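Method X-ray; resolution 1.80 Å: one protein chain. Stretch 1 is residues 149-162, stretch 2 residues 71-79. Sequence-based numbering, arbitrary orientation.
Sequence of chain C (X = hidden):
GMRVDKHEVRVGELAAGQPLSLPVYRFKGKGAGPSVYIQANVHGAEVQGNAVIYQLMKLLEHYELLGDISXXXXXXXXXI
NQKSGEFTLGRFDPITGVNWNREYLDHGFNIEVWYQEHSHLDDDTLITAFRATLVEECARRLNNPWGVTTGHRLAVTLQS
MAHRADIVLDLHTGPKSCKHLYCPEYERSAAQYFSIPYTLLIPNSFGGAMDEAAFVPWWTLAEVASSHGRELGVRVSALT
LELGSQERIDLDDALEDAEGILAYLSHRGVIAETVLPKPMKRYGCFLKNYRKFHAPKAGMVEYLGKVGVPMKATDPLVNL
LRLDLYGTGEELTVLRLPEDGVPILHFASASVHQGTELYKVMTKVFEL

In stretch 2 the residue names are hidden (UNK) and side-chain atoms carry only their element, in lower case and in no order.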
# COMPACT_ATOMS: atom_id res chain seq x y z
N THR C 149 1.69 -18.98 10.31
CA THR C 149 1.36 -17.67 9.70
C THR C 149 -0.14 -17.45 9.57
O THR C 149 -0.96 -18.40 9.58
CB THR C 149 2.02 -17.49 8.28
OG1 THR C 149 1.38 -18.34 7.34
CG2 THR C 149 3.52 -17.75 8.28
N THR C 150 -0.53 -16.19 9.38
CA THR C 150 -1.92 -15.82 9.17
C THR C 150 -2.50 -16.59 7.98
O THR C 150 -3.59 -17.16 8.08
CB THR C 150 -2.01 -14.27 8.98
OG1 THR C 150 -1.48 -13.65 10.19
CG2 THR C 150 -3.50 -13.82 8.67
N GLY C 151 -1.73 -16.61 6.90
CA GLY C 151 -2.16 -17.24 5.64
C GLY C 151 -2.16 -18.76 5.76
O GLY C 151 -3.05 -19.42 5.25
N HIS C 152 -1.20 -19.31 6.47
CA HIS C 152 -1.18 -20.77 6.66
C HIS C 152 -2.36 -21.24 7.49
O HIS C 152 -2.95 -22.30 7.19
CB HIS C 152 0.15 -21.21 7.27
CG HIS C 152 0.44 -22.67 7.14
ND1 HIS C 152 0.53 -23.32 5.92
CD2 HIS C 152 0.77 -23.59 8.09
CE1 HIS C 152 0.89 -24.58 6.13
NE2 HIS C 152 1.06 -24.76 7.43
N ARG C 153 -2.74 -20.48 8.52
CA ARG C 153 -3.88 -20.87 9.33
C ARG C 153 -5.12 -20.89 8.43
O ARG C 153 -5.93 -21.79 8.49
CB ARG C 153 -4.08 -19.95 10.51
CG ARG C 153 -5.35 -20.19 11.28
CD ARG C 153 -5.41 -19.37 12.58
NE ARG C 153 -4.41 -19.95 13.44
CZ ARG C 153 -4.62 -21.00 14.21
NH1 ARG C 153 -5.82 -21.57 14.30
NH2 ARG C 153 -3.61 -21.49 14.90
N LEU C 154 -5.27 -19.88 7.59
CA LEU C 154 -6.43 -19.86 6.71
C LEU C 154 -6.43 -21.03 5.76
O LEU C 154 -7.43 -21.76 5.66
CB LEU C 154 -6.46 -18.57 5.89
CG LEU C 154 -7.48 -18.44 4.75
CD1 LEU C 154 -8.92 -18.41 5.24
CD2 LEU C 154 -7.17 -17.22 3.82
N ALA C 155 -5.32 -21.21 5.05
CA ALA C 155 -5.22 -22.24 4.04
C ALA C 155 -5.43 -23.64 4.59
O ALA C 155 -6.14 -24.45 3.97
CB ALA C 155 -3.89 -22.15 3.32
N VAL C 156 -4.83 -23.91 5.74
CA VAL C 156 -4.92 -25.22 6.37
C VAL C 156 -6.36 -25.49 6.86
O VAL C 156 -6.84 -26.61 6.74
CB VAL C 156 -3.81 -25.45 7.46
CG1 VAL C 156 -4.03 -26.76 8.17
CG2 VAL C 156 -2.41 -25.38 6.85
N THR C 157 -7.07 -24.45 7.30
CA THR C 157 -8.48 -24.58 7.72
C THR C 157 -9.36 -24.92 6.50
O THR C 157 -10.20 -25.86 6.56
CB THR C 157 -8.98 -23.32 8.47
OG1 THR C 157 -8.12 -23.09 9.61
CG2 THR C 157 -10.46 -23.42 8.87
N LEU C 158 -9.15 -24.20 5.39
CA LEU C 158 -9.86 -24.52 4.13
C LEU C 158 -9.54 -25.92 3.64
O LEU C 158 -10.43 -26.67 3.25
CB LEU C 158 -9.45 -23.51 3.04
CG LEU C 158 -9.87 -22.05 3.29
CD1 LEU C 158 -9.26 -21.08 2.29
CD2 LEU C 158 -11.36 -21.94 3.28
N GLN C 159 -8.26 -26.27 3.73
CA GLN C 159 -7.74 -27.54 3.25
C GLN C 159 -8.34 -28.71 3.97
O GLN C 159 -8.67 -29.73 3.36
CB GLN C 159 -6.22 -27.55 3.34
CG GLN C 159 -5.55 -28.75 2.63
CD GLN C 159 -4.07 -28.63 2.60
OE1 GLN C 159 -3.52 -27.51 2.59
NE2 GLN C 159 -3.37 -29.78 2.53
N SER C 160 -8.45 -28.60 5.29
CA SER C 160 -9.02 -29.68 6.08
C SER C 160 -10.46 -29.94 5.64
O SER C 160 -10.88 -31.11 5.58
CB SER C 160 -8.96 -29.36 7.57
OG SER C 160 -9.66 -30.35 8.29
N MSE C 161 -11.21 -28.88 5.33
CA MSE C 161 -12.58 -29.06 4.80
C MSE C 161 -12.55 -29.72 3.42
O MSE C 161 -13.32 -30.66 3.15
CB MSE C 161 -13.34 -27.74 4.74
CG MSE C 161 -13.72 -27.18 6.15
SE MSE C 161 -14.93 -25.73 5.97
CE MSE C 161 -13.61 -24.35 5.23
N ALA C 162 -11.64 -29.25 2.57
CA ALA C 162 -11.51 -29.74 1.18
C ALA C 162 -11.16 -31.24 1.16
O ALA C 162 -11.67 -31.98 0.36
CB ALA C 162 -10.41 -28.97 0.45
N UNK C 71 -20.33 -25.18 0.18
CA UNK C 71 -19.87 -24.01 -0.56
C UNK C 71 -19.41 -22.94 0.42
O UNK C 71 -20.09 -22.63 1.41
c UNK C 71 -21.66 -24.47 -2.43
c UNK C 71 -22.98 -25.03 -1.70
c UNK C 71 -20.91 -23.45 -1.53
c UNK C 71 -21.93 -23.83 -3.76
N UNK C 72 -18.24 -22.39 0.11
CA UNK C 72 -17.55 -21.41 0.96
C UNK C 72 -17.23 -20.14 0.14
O UNK C 72 -16.15 -20.02 -0.41
c UNK C 72 -16.57 -23.35 2.31
c UNK C 72 -15.65 -21.00 2.67
c UNK C 72 -16.28 -22.00 1.63
N UNK C 73 -18.20 -19.23 0.02
CA UNK C 73 -17.95 -17.93 -0.62
C UNK C 73 -17.18 -17.08 0.42
O UNK C 73 -17.10 -17.45 1.61
c UNK C 73 -20.15 -17.97 0.30
c UNK C 73 -19.34 -17.37 -0.85
c UNK C 73 -19.58 -19.35 0.55
N UNK C 74 -16.58 -15.99 -0.03
CA UNK C 74 -15.93 -15.06 0.89
C UNK C 74 -14.93 -15.76 1.77
O UNK C 74 -14.86 -15.55 3.00
c UNK C 74 -18.11 -13.57 0.95
c UNK C 74 -17.58 -12.32 0.19
c UNK C 74 -19.32 -13.23 1.82
c UNK C 74 -17.02 -14.32 1.71
N UNK C 75 -14.11 -16.58 1.12
CA UNK C 75 -13.24 -17.50 1.86
C UNK C 75 -12.01 -16.86 2.54
O UNK C 75 -11.32 -17.54 3.29
c UNK C 75 -12.79 -18.71 0.99
N UNK C 76 -11.78 -15.58 2.31
CA UNK C 76 -10.63 -14.88 2.91
C UNK C 76 -10.99 -13.44 3.26
O UNK C 76 -10.59 -12.50 2.57
o UNK C 76 -8.10 -13.96 3.67
c UNK C 76 -9.46 -14.94 1.94
c UNK C 76 -8.20 -14.26 2.48
n UNK C 76 -7.22 -14.05 1.61
N UNK C 77 -11.72 -13.25 4.38
CA UNK C 77 -12.14 -11.88 4.68
C UNK C 77 -10.98 -10.87 4.85
O UNK C 77 -11.11 -9.70 4.47
c UNK C 77 -12.24 -14.22 5.38
c UNK C 77 -13.01 -12.04 5.95
c UNK C 77 -12.57 -13.35 6.54
N UNK C 78 -9.82 -11.32 5.35
CA UNK C 78 -8.69 -10.41 5.56
C UNK C 78 -8.24 -9.85 4.20
O UNK C 78 -7.98 -8.66 4.06
c UNK C 78 -6.35 -10.29 6.74
c UNK C 78 -6.70 -9.09 7.51
c UNK C 78 -7.54 -11.13 6.29
c UNK C 78 -5.40 -11.17 7.59
N UNK C 79 -8.20 -10.70 3.19
CA UNK C 79 -7.80 -10.24 1.84
C UNK C 79 -8.91 -9.49 1.13
O UNK C 79 -8.68 -8.49 0.42

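Position 71 lies in a strand that begins earlier in the chain. Its side chain has four carbons and forks at the second. It is out of reach of stretch 1, so the shape alone identifies it. Four carbons with that fork make it Leu 71.

Position 72 ends the strand. One carbon, bonded to CA, carries two more, for three in all, and none returns to the backbone N. The CA-to-CB bond points toward stretch 1, and the two branches meet Leu 158 and the selenomethionine Met 161. Branching at the first carbon with no heteroatom means Val 72. Its CG2 is 4.3 Å from Met 161 CE, and its CG1 is 4.4 Å from Leu 158 CD2.

Position 73 has three carbons that close a ring onto its own backbone N. The ring is out of reach of stretch 1. This is Pro 73, with a C-gamma endo pucker.

Position 74 again has four carbons forked at the second, also out of reach. It is Leu 74. Its phi/psi of 54/47 is left-handed, an uncommon conformation for a residue with a side chain, and falls in the loop.

Position 75 has a single carbon, CB, and nothing beyond it. CB points toward stretch 1 and lies 4.2 Å from Leu 158 CD2. One carbon means Ala 75. Its backbone comes closer still: Ala 75 O is 3.2 Å from Leu 154 CD1. A methyl carbon cannot satisfy this oxygen, and it has no hydrogen-bond partner in the model.

Position 76 has two carbons, the second carrying one oxygen and one nitrogen. Its CA-to-CB bond points sideways, yet the oxygen touches a methyl of Leu 154. That is a short amide, so the residue is Asn 76. Asn 76 OD1 lies 3.4 Å from Leu 154 CD2. The same oxygen caps the next helix by accepting a weak bond from the backbone N of position 79 (N to OD1, 3.3 Å). Asn 76 ND2 is hydrogen-bonded elsewhere in the structure.

Position 77 starts that helix. Three carbons form a ring closed onto N, and the ring makes no close contact with stretch 1. It is Pro 77. Its phi of -59° suits a helix.

Position 78 has four carbons forked at the second. Its CA-to-CB bond points toward stretch 1, and one branch end meets the methyl of Thr 150. It is Leu 78, with Leu 78 CD2 3.4 Å from Thr 150 CG2.

Position 79 has no side-chain atoms and is Gly 79. An ideal CB here would lie 2.7 Å from Asn 76 ND2, a clash.

The contact is one of packing, with no hydrogen bonds across it. Thr 150, Leu 154, Leu 158 and Met 161 all direct CA-to-CB toward stretch 2, and their spacing of four, four and three residues matches successive helical turns. Stretch 2 runs against this row in the reverse order, from Val 72 near Met 161 to Leu 78 near Thr 150. The two stretches together bury 279 Å².

Stretch 2, residues 71-79: LVPLANPLG
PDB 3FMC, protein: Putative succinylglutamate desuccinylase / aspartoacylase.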